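Local coordinates for binary enterotoxin of Clostridium perfringens component a (Clostridium perfringens, PDB 5WTZ), which transfers ADP-ribose from NAD+ to actin, probably as the enzymatic component of a binary enterotoxin, at residues A[331-345]-A[383-397]. Residues are numbered along the deposited sequence; the frame is centred on the assembly and turned at random.
Sequences LGKTIPVKTFISTTV and YEVLIDHGYSYKIDN. With NAD (nicotinamide-adenine-dinucleotide), chain B.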
loop_
_atom_site.group_PDB
_atom_site.type_symbol
_atom_site.label_atom_id
_atom_site.label_comp_id
_atom_site.label_asym_id
_atom_site.label_seq_id
_atom_site.Cartn_x
_atom_site.Cartn_y
_atom_site.Cartn_z
ATOM N N LEU A 331 1.299 5.483 -14.668
ATOM C CA LEU A 331 1.138 4.059 -14.348
ATOM C C LEU A 331 2.102 3.191 -15.161
ATOM O O LEU A 331 2.215 3.336 -16.378
ATOM C CB LEU A 331 -0.305 3.587 -14.600
ATOM C CG LEU A 331 -1.329 3.877 -13.493
ATOM C CD1 LEU A 331 -2.684 3.283 -13.874
ATOM C CD2 LEU A 331 -0.864 3.321 -12.172
ATOM N N GLY A 332 2.793 2.287 -14.481
ATOM C CA GLY A 332 3.681 1.362 -15.153
ATOM C C GLY A 332 5.001 1.970 -15.600
ATOM O O GLY A 332 5.837 1.280 -16.177
ATOM N N LYS A 333 5.203 3.256 -15.340
ATOM C CA LYS A 333 6.433 3.906 -15.775
ATOM C C LYS A 333 7.577 3.667 -14.796
ATOM O O LYS A 333 7.367 3.437 -13.610
ATOM C CB LYS A 333 6.219 5.408 -15.966
ATOM C CG LYS A 333 5.213 5.763 -17.063
ATOM C CD LYS A 333 5.620 5.196 -18.402
ATOM C CE LYS A 333 4.752 5.751 -19.530
ATOM N NZ LYS A 333 3.341 5.285 -19.450
ATOM N N THR A 334 8.799 3.705 -15.302
ATOM C CA THR A 334 9.952 3.720 -14.408
ATOM C C THR A 334 10.585 5.115 -14.423
ATOM O O THR A 334 10.925 5.620 -15.486
ATOM C CB THR A 334 10.986 2.663 -14.805
ATOM O OG1 THR A 334 10.452 1.348 -14.560
ATOM C CG2 THR A 334 12.258 2.855 -13.990
ATOM N N ILE A 335 10.740 5.723 -13.244
ATOM C CA ILE A 335 11.202 7.106 -13.123
ATOM C C ILE A 335 12.554 7.164 -12.433
ATOM O O ILE A 335 12.633 6.841 -11.245
ATOM C CB ILE A 335 10.211 7.976 -12.300
ATOM C CG1 ILE A 335 8.783 7.851 -12.823
ATOM C CG2 ILE A 335 10.662 9.437 -12.277
ATOM C CD1 ILE A 335 7.765 8.608 -11.980
ATOM N N PRO A 336 13.610 7.573 -13.159
ATOM C CA PRO A 336 14.913 7.765 -12.512
ATOM C C PRO A 336 14.837 8.823 -11.430
ATOM O O PRO A 336 14.170 9.833 -11.627
ATOM C CB PRO A 336 15.819 8.231 -13.662
ATOM C CG PRO A 336 15.181 7.698 -14.890
ATOM C CD PRO A 336 13.692 7.822 -14.609
ATOM N N VAL A 337 15.511 8.593 -10.309
ATOM C CA VAL A 337 15.528 9.553 -9.213
ATOM C C VAL A 337 16.974 9.978 -8.915
ATOM O O VAL A 337 17.747 9.230 -8.302
ATOM C CB VAL A 337 14.875 8.971 -7.945
ATOM C CG1 VAL A 337 14.897 10.017 -6.800
ATOM C CG2 VAL A 337 13.435 8.541 -8.232
ATOM N N LYS A 338 17.344 11.174 -9.361
ATOM C CA LYS A 338 18.720 11.644 -9.237
ATOM C C LYS A 338 19.058 12.077 -7.809
ATOM O O LYS A 338 20.223 12.110 -7.418
ATOM C CB LYS A 338 18.968 12.808 -10.207
ATOM C CG LYS A 338 18.692 12.454 -11.680
ATOM C CD LYS A 338 18.942 13.642 -12.603
ATOM C CE LYS A 338 20.432 13.875 -12.782
ATOM N NZ LYS A 338 20.731 14.949 -13.766
ATOM N N THR A 339 18.031 12.400 -7.037
ATOM C CA THR A 339 18.190 12.983 -5.708
ATOM C C THR A 339 18.307 11.916 -4.621
ATOM O O THR A 339 17.961 10.754 -4.858
ATOM C CB THR A 339 16.979 13.895 -5.379
ATOM O OG1 THR A 339 15.779 13.229 -5.788
ATOM C CG2 THR A 339 17.089 15.252 -6.101
ATOM N N PHE A 340 18.813 12.293 -3.442
ATOM C CA PHE A 340 18.599 11.479 -2.257
ATOM C C PHE A 340 17.105 11.536 -1.985
ATOM O O PHE A 340 16.462 12.571 -2.217
ATOM C CB PHE A 340 19.363 11.978 -1.017
ATOM C CG PHE A 340 20.866 11.926 -1.138
ATOM C CD1 PHE A 340 21.548 10.710 -1.071
ATOM C CD2 PHE A 340 21.595 13.080 -1.311
ATOM C CE1 PHE A 340 22.921 10.659 -1.180
ATOM C CE2 PHE A 340 22.986 13.040 -1.417
ATOM C CZ PHE A 340 23.648 11.817 -1.364
ATOM N N ILE A 341 16.555 10.448 -1.464
ATOM C CA ILE A 341 15.123 10.398 -1.166
ATOM C C ILE A 341 14.849 10.382 0.344
ATOM O O ILE A 341 15.125 9.382 1.032
ATOM C CB ILE A 341 14.436 9.173 -1.795
ATOM C CG1 ILE A 341 14.947 8.935 -3.215
ATOM C CG2 ILE A 341 12.900 9.356 -1.734
ATOM C CD1 ILE A 341 14.334 7.688 -3.872
ATOM N N SER A 342 14.323 11.499 0.845
ATOM C CA SER A 342 13.823 11.591 2.215
ATOM C C SER A 342 12.434 10.937 2.340
ATOM O O SER A 342 11.427 11.397 1.766
ATOM C CB SER A 342 13.775 13.050 2.687
ATOM O OG SER A 342 15.060 13.500 3.114
ATOM N N THR A 343 12.385 9.849 3.092
ATOM C CA THR A 343 11.127 9.126 3.307
ATOM C C THR A 343 10.869 8.976 4.792
ATOM O O THR A 343 11.784 9.072 5.600
ATOM C CB THR A 343 11.108 7.705 2.670
ATOM O OG1 THR A 343 11.823 6.781 3.504
ATOM C CG2 THR A 343 11.699 7.701 1.266
ATOM N N THR A 344 9.609 8.750 5.146
ATOM C CA THR A 344 9.230 8.499 6.522
ATOM C C THR A 344 8.478 7.175 6.578
ATOM O O THR A 344 7.589 6.915 5.766
ATOM C CB THR A 344 8.372 9.658 7.105
ATOM O OG1 THR A 344 7.945 9.328 8.429
ATOM C CG2 THR A 344 7.126 9.934 6.255
ATOM N N VAL A 345 8.824 6.325 7.538
ATOM C CA VAL A 345 8.189 5.023 7.608
ATOM C C VAL A 345 6.774 5.074 8.180
ATOM O O VAL A 345 6.091 4.041 8.232
ATOM C CB VAL A 345 9.035 4.042 8.416
ATOM C CG1 VAL A 345 10.399 3.904 7.739
ATOM C CG2 VAL A 345 9.172 4.496 9.865
ATOM N N TYR A 383 11.183 9.829 11.913
ATOM C CA TYR A 383 11.126 8.402 11.596
ATOM C C TYR A 383 11.559 8.202 10.150
ATOM O O TYR A 383 10.896 7.497 9.372
ATOM C CB TYR A 383 9.709 7.858 11.828
ATOM C CG TYR A 383 9.192 8.154 13.216
ATOM C CD1 TYR A 383 8.498 9.327 13.482
ATOM C CD2 TYR A 383 9.436 7.285 14.271
ATOM C CE1 TYR A 383 8.044 9.620 14.759
ATOM C CE2 TYR A 383 8.978 7.566 15.551
ATOM C CZ TYR A 383 8.283 8.735 15.784
ATOM O OH TYR A 383 7.823 9.025 17.047
ATOM N N GLU A 384 12.687 8.822 9.805
ATOM C CA GLU A 384 13.116 8.931 8.424
ATOM C C GLU A 384 14.009 7.782 7.966
ATOM O O GLU A 384 14.965 7.377 8.660
ATOM C CB GLU A 384 13.859 10.255 8.194
ATOM C CG GLU A 384 14.402 10.392 6.777
ATOM C CD GLU A 384 14.795 11.831 6.413
ATOM O OE1 GLU A 384 14.685 12.734 7.264
ATOM O OE2 GLU A 384 15.195 12.044 5.250
ATOM N N VAL A 385 13.688 7.262 6.788
ATOM C CA VAL A 385 14.616 6.434 6.039
ATOM C C VAL A 385 15.093 7.246 4.850
ATOM O O VAL A 385 14.292 7.684 4.022
ATOM C CB VAL A 385 13.985 5.105 5.594
ATOM C CG1 VAL A 385 14.834 4.432 4.505
ATOM C CG2 VAL A 385 13.805 4.172 6.803
ATOM N N LEU A 386 16.402 7.479 4.800
ATOM C CA LEU A 386 17.019 8.239 3.720
ATOM C C LEU A 386 17.606 7.281 2.690
ATOM O O LEU A 386 18.417 6.421 3.020
ATOM C CB LEU A 386 18.097 9.172 4.272
ATOM C CG LEU A 386 18.819 10.115 3.302
ATOM C CD1 LEU A 386 17.802 11.054 2.665
ATOM C CD2 LEU A 386 19.906 10.911 4.022
ATOM N N ILE A 387 17.205 7.440 1.433
ATOM C CA ILE A 387 17.589 6.513 0.371
ATOM C C ILE A 387 18.680 7.145 -0.492
ATOM O O ILE A 387 18.621 8.354 -0.759
ATOM C CB ILE A 387 16.333 6.132 -0.489
ATOM C CG1 ILE A 387 15.282 5.466 0.409
ATOM C CG2 ILE A 387 16.694 5.243 -1.670
ATOM C CD1 ILE A 387 13.912 5.224 -0.256
ATOM N N ASP A 388 19.667 6.339 -0.905
ATOM C CA ASP A 388 20.780 6.792 -1.733
ATOM C C ASP A 388 20.292 7.379 -3.061
ATOM O O ASP A 388 19.223 7.026 -3.565
ATOM C CB ASP A 388 21.772 5.632 -1.973
ATOM C CG ASP A 388 23.186 6.110 -2.329
ATOM O OD1 ASP A 388 23.497 7.325 -2.203
ATOM O OD2 ASP A 388 24.013 5.259 -2.744
ATOM N N HIS A 389 21.071 8.299 -3.617
ATOM C CA HIS A 389 20.709 8.866 -4.911
ATOM C C HIS A 389 20.849 7.825 -6.028
ATOM O O HIS A 389 21.601 6.857 -5.897
ATOM C CB HIS A 389 21.572 10.092 -5.208
ATOM C CG HIS A 389 23.023 9.781 -5.398
ATOM N ND1 HIS A 389 23.636 9.813 -6.628
ATOM C CD2 HIS A 389 23.983 9.442 -4.504
ATOM C CE1 HIS A 389 24.917 9.508 -6.489
ATOM N NE2 HIS A 389 25.152 9.279 -5.212
ATOM N N GLY A 390 20.107 8.013 -7.117
ATOM C CA GLY A 390 20.349 7.242 -8.321
ATOM C C GLY A 390 19.553 5.960 -8.470
ATOM O O GLY A 390 19.884 5.132 -9.312
ATOM N N TYR A 391 18.522 5.778 -7.654
ATOM C CA TYR A 391 17.592 4.658 -7.849
ATOM C C TYR A 391 16.475 5.121 -8.763
ATOM O O TYR A 391 16.549 6.214 -9.317
ATOM C CB TYR A 391 17.014 4.174 -6.517
ATOM C CG TYR A 391 17.929 3.277 -5.681
ATOM C CD1 TYR A 391 18.207 1.960 -6.068
ATOM C CD2 TYR A 391 18.460 3.736 -4.481
ATOM C CE1 TYR A 391 19.029 1.131 -5.286
ATOM C CE2 TYR A 391 19.288 2.926 -3.695
ATOM C CZ TYR A 391 19.556 1.624 -4.097
ATOM O OH TYR A 391 20.364 0.835 -3.302
ATOM N N SER A 392 15.443 4.293 -8.909
ATOM C CA SER A 392 14.265 4.632 -9.709
ATOM C C SER A 392 12.989 4.187 -9.014
ATOM O O SER A 392 13.014 3.276 -8.186
ATOM C CB SER A 392 14.328 3.985 -11.093
ATOM O OG SER A 392 15.498 4.365 -11.794
ATOM N N TYR A 393 11.881 4.833 -9.358
ATOM C CA TYR A 393 10.554 4.394 -8.944
ATOM C C TYR A 393 9.897 3.630 -10.076
ATOM O O TYR A 393 9.849 4.128 -11.202
ATOM C CB TYR A 393 9.641 5.567 -8.608
ATOM C CG TYR A 393 10.031 6.475 -7.477
ATOM C CD1 TYR A 393 10.500 5.981 -6.261
ATOM C CD2 TYR A 393 9.886 7.845 -7.620
ATOM C CE1 TYR A 393 10.818 6.849 -5.222
ATOM C CE2 TYR A 393 10.199 8.709 -6.601
ATOM C CZ TYR A 393 10.661 8.214 -5.406
ATOM O OH TYR A 393 10.938 9.102 -4.411
ATOM N N LYS A 394 9.398 2.429 -9.797
ATOM C CA LYS A 394 8.503 1.758 -10.723
ATOM C C LYS A 394 7.086 2.028 -10.208
ATOM O O LYS A 394 6.739 1.627 -9.090
ATOM C CB LYS A 394 8.820 0.259 -10.812
ATOM C CG LYS A 394 7.814 -0.566 -11.616
ATOM C CD LYS A 394 8.245 -2.033 -11.724
ATOM C CE LYS A 394 8.150 -2.767 -10.375
ATOM N NZ LYS A 394 6.748 -3.179 -10.035
ATOM N N ILE A 395 6.278 2.738 -10.995
ATOM C CA ILE A 395 4.955 3.158 -10.524
ATOM C C ILE A 395 3.956 2.005 -10.683
ATOM O O ILE A 395 3.720 1.528 -11.785
ATOM C CB ILE A 395 4.452 4.420 -11.280
ATOM C CG1 ILE A 395 5.508 5.555 -11.239
ATOM C CG2 ILE A 395 3.098 4.896 -10.708
ATOM C CD1 ILE A 395 5.829 6.118 -9.867
ATOM N N ASP A 396 3.403 1.543 -9.563
ATOM C CA ASP A 396 2.608 0.321 -9.524
ATOM C C ASP A 396 1.107 0.619 -9.449
ATOM O O ASP A 396 0.291 -0.076 -10.057
ATOM C CB ASP A 396 3.005 -0.538 -8.315
ATOM C CG ASP A 396 4.456 -0.944 -8.323
ATOM O OD1 ASP A 396 4.984 -1.304 -9.404
ATOM O OD2 ASP A 396 5.062 -0.927 -7.223
ATOM N N ASN A 397 0.745 1.637 -8.670
ATOM C CA ASN A 397 -0.652 2.052 -8.611
ATOM C C ASN A 397 -0.801 3.505 -8.196
ATOM O O ASN A 397 0.111 4.118 -7.611
ATOM C CB ASN A 397 -1.450 1.162 -7.649
ATOM C CG ASN A 397 -2.894 0.948 -8.101
ATOM O OD1 ASN A 397 -3.375 1.575 -9.049
ATOM N ND2 ASN A 397 -3.586 0.058 -7.419
HETATM P PA NAD B . 13.536 17.528 -1.003
HETATM O O1A NAD B . 14.925 18.080 -1.216
HETATM O O2A NAD B . 13.233 16.097 -1.329
HETATM O O5B NAD B . 12.464 18.419 -1.814
HETATM C C5B NAD B . 12.566 19.841 -1.946
HETATM C C4B NAD B . 11.845 20.279 -3.206
HETATM O O4B NAD B . 12.518 19.691 -4.327
HETATM C C3B NAD B . 10.397 19.799 -3.234
HETATM O O3B NAD B . 9.589 20.820 -3.843
HETATM C C2B NAD B . 10.458 18.561 -4.120
HETATM O O2B NAD B . 9.233 18.320 -4.819
HETATM C C1B NAD B . 11.611 18.869 -5.068
HETATM N N9A NAD B . 12.277 17.608 -5.451
HETATM C C8A NAD B . 12.830 16.703 -4.623
HETATM N N7A NAD B . 13.339 15.655 -5.330
HETATM C C5A NAD B . 13.084 15.893 -6.622
HETATM C C6A NAD B . 13.342 15.203 -7.902
HETATM N N6A NAD B . 13.985 14.013 -7.918
HETATM N N1A NAD B . 12.895 15.787 -9.041
HETATM C C2A NAD B . 12.262 16.973 -9.031
HETATM N N3A NAD B . 12.008 17.663 -7.902
HETATM C C4A NAD B . 12.380 17.170 -6.697
HETATM O O3 NAD B . 13.185 17.774 0.543
HETATM P PN NAD B . 11.759 17.723 1.284
HETATM O O1N NAD B . 11.260 16.295 1.234
HETATM O O2N NAD B . 10.915 18.865 0.770
HETATM O O5D NAD B . 12.241 18.097 2.772
HETATM C C5D NAD B . 13.272 17.366 3.436
HETATM C C4D NAD B . 13.243 17.707 4.914
HETATM O O4D NAD B . 12.120 17.070 5.526
HETATM C C3D NAD B . 14.456 17.122 5.610
HETATM O O3D NAD B . 14.672 17.877 6.816
HETATM C C2D NAD B . 14.011 15.719 5.958
HETATM O O2D NAD B . 14.706 15.213 7.103
HETATM C C1D NAD B . 12.507 15.875 6.194
HETATM N N1N NAD B . 11.702 14.748 5.679
HETATM C C2N NAD B . 10.799 14.933 4.695
HETATM C C3N NAD B . 10.040 13.858 4.218
HETATM C C7N NAD B . 9.020 14.032 3.126
HETATM O O7N NAD B . 9.112 14.933 2.284
HETATM N N7N NAD B . 8.005 13.184 3.145
HETATM C C4N NAD B . 10.192 12.587 4.762
HETATM C C5N NAD B . 11.128 12.424 5.771
HETATM C C6N NAD B . 11.867 13.526 6.209
HETATM O O HOH W 1 17.348 7.657 -5.618
HETATM O O HOH W 2 22.211 11.029 -8.871
HETATM O O HOH W 3 9.749 10.987 10.159
#
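Glu384 reaches across to Ser342, and its side chain can be followed outward from the strand as an example of a neighbouring strand positioning a ligand-binding carboxylate. Glu384 CB rests 3.5 Å from Thr343 O. With CG anti to the backbone N (chi1 177°) and the chain extended beyond it, Glu384 CG comes within 3.2 Å of the same Thr343 O, and CD arrives beside C6N of the nicotinamide ring. The carboxylate then divides its work. Glu384 OE1 takes a very short 2.5 Å bond from NAD O2D. Glu384 OE2 accepts from Ser342 OG at 2.6 Å, on its syn side and 23° out of plane. Ser342 OG is also hydrogen-bonded to Tyr249 OH, and the serine probably helps, as a second-shell residue, to set the rotation of the Glu384 carboxylate. Serine followed by two threonines on strand 341-344, paired antiparallel with the strand carrying the glutamate, is consistent with a Ser-Thr-Thr version of the Ser-Thr-Ser motif of ADP-ribosyltransferase toxins. On the other face of this strand pair, Thr343 gives both its N and OG1 to Val385 O, OG1 at 2.7 Å.

The same two segments also form a second antiparallel pair, 334-337 with 391-397. Here Gly390 and Tyr391 both face Val337 in a G1 beta bulge, and Val337 CG2 sits over one face of the Tyr393 ring, 3.8 Å from its centroid. Ile341 meets the far end of that tyrosine, CG2 lying 3.3 Å from Tyr393 OH. In the turns between the two pairs, the His389 ring sets its edge toward the Phe340 face, planes 76° apart, and Thr339 OG1 accepts a hydrogen bond from the adenine N6A of NAD, 2.9 Å away.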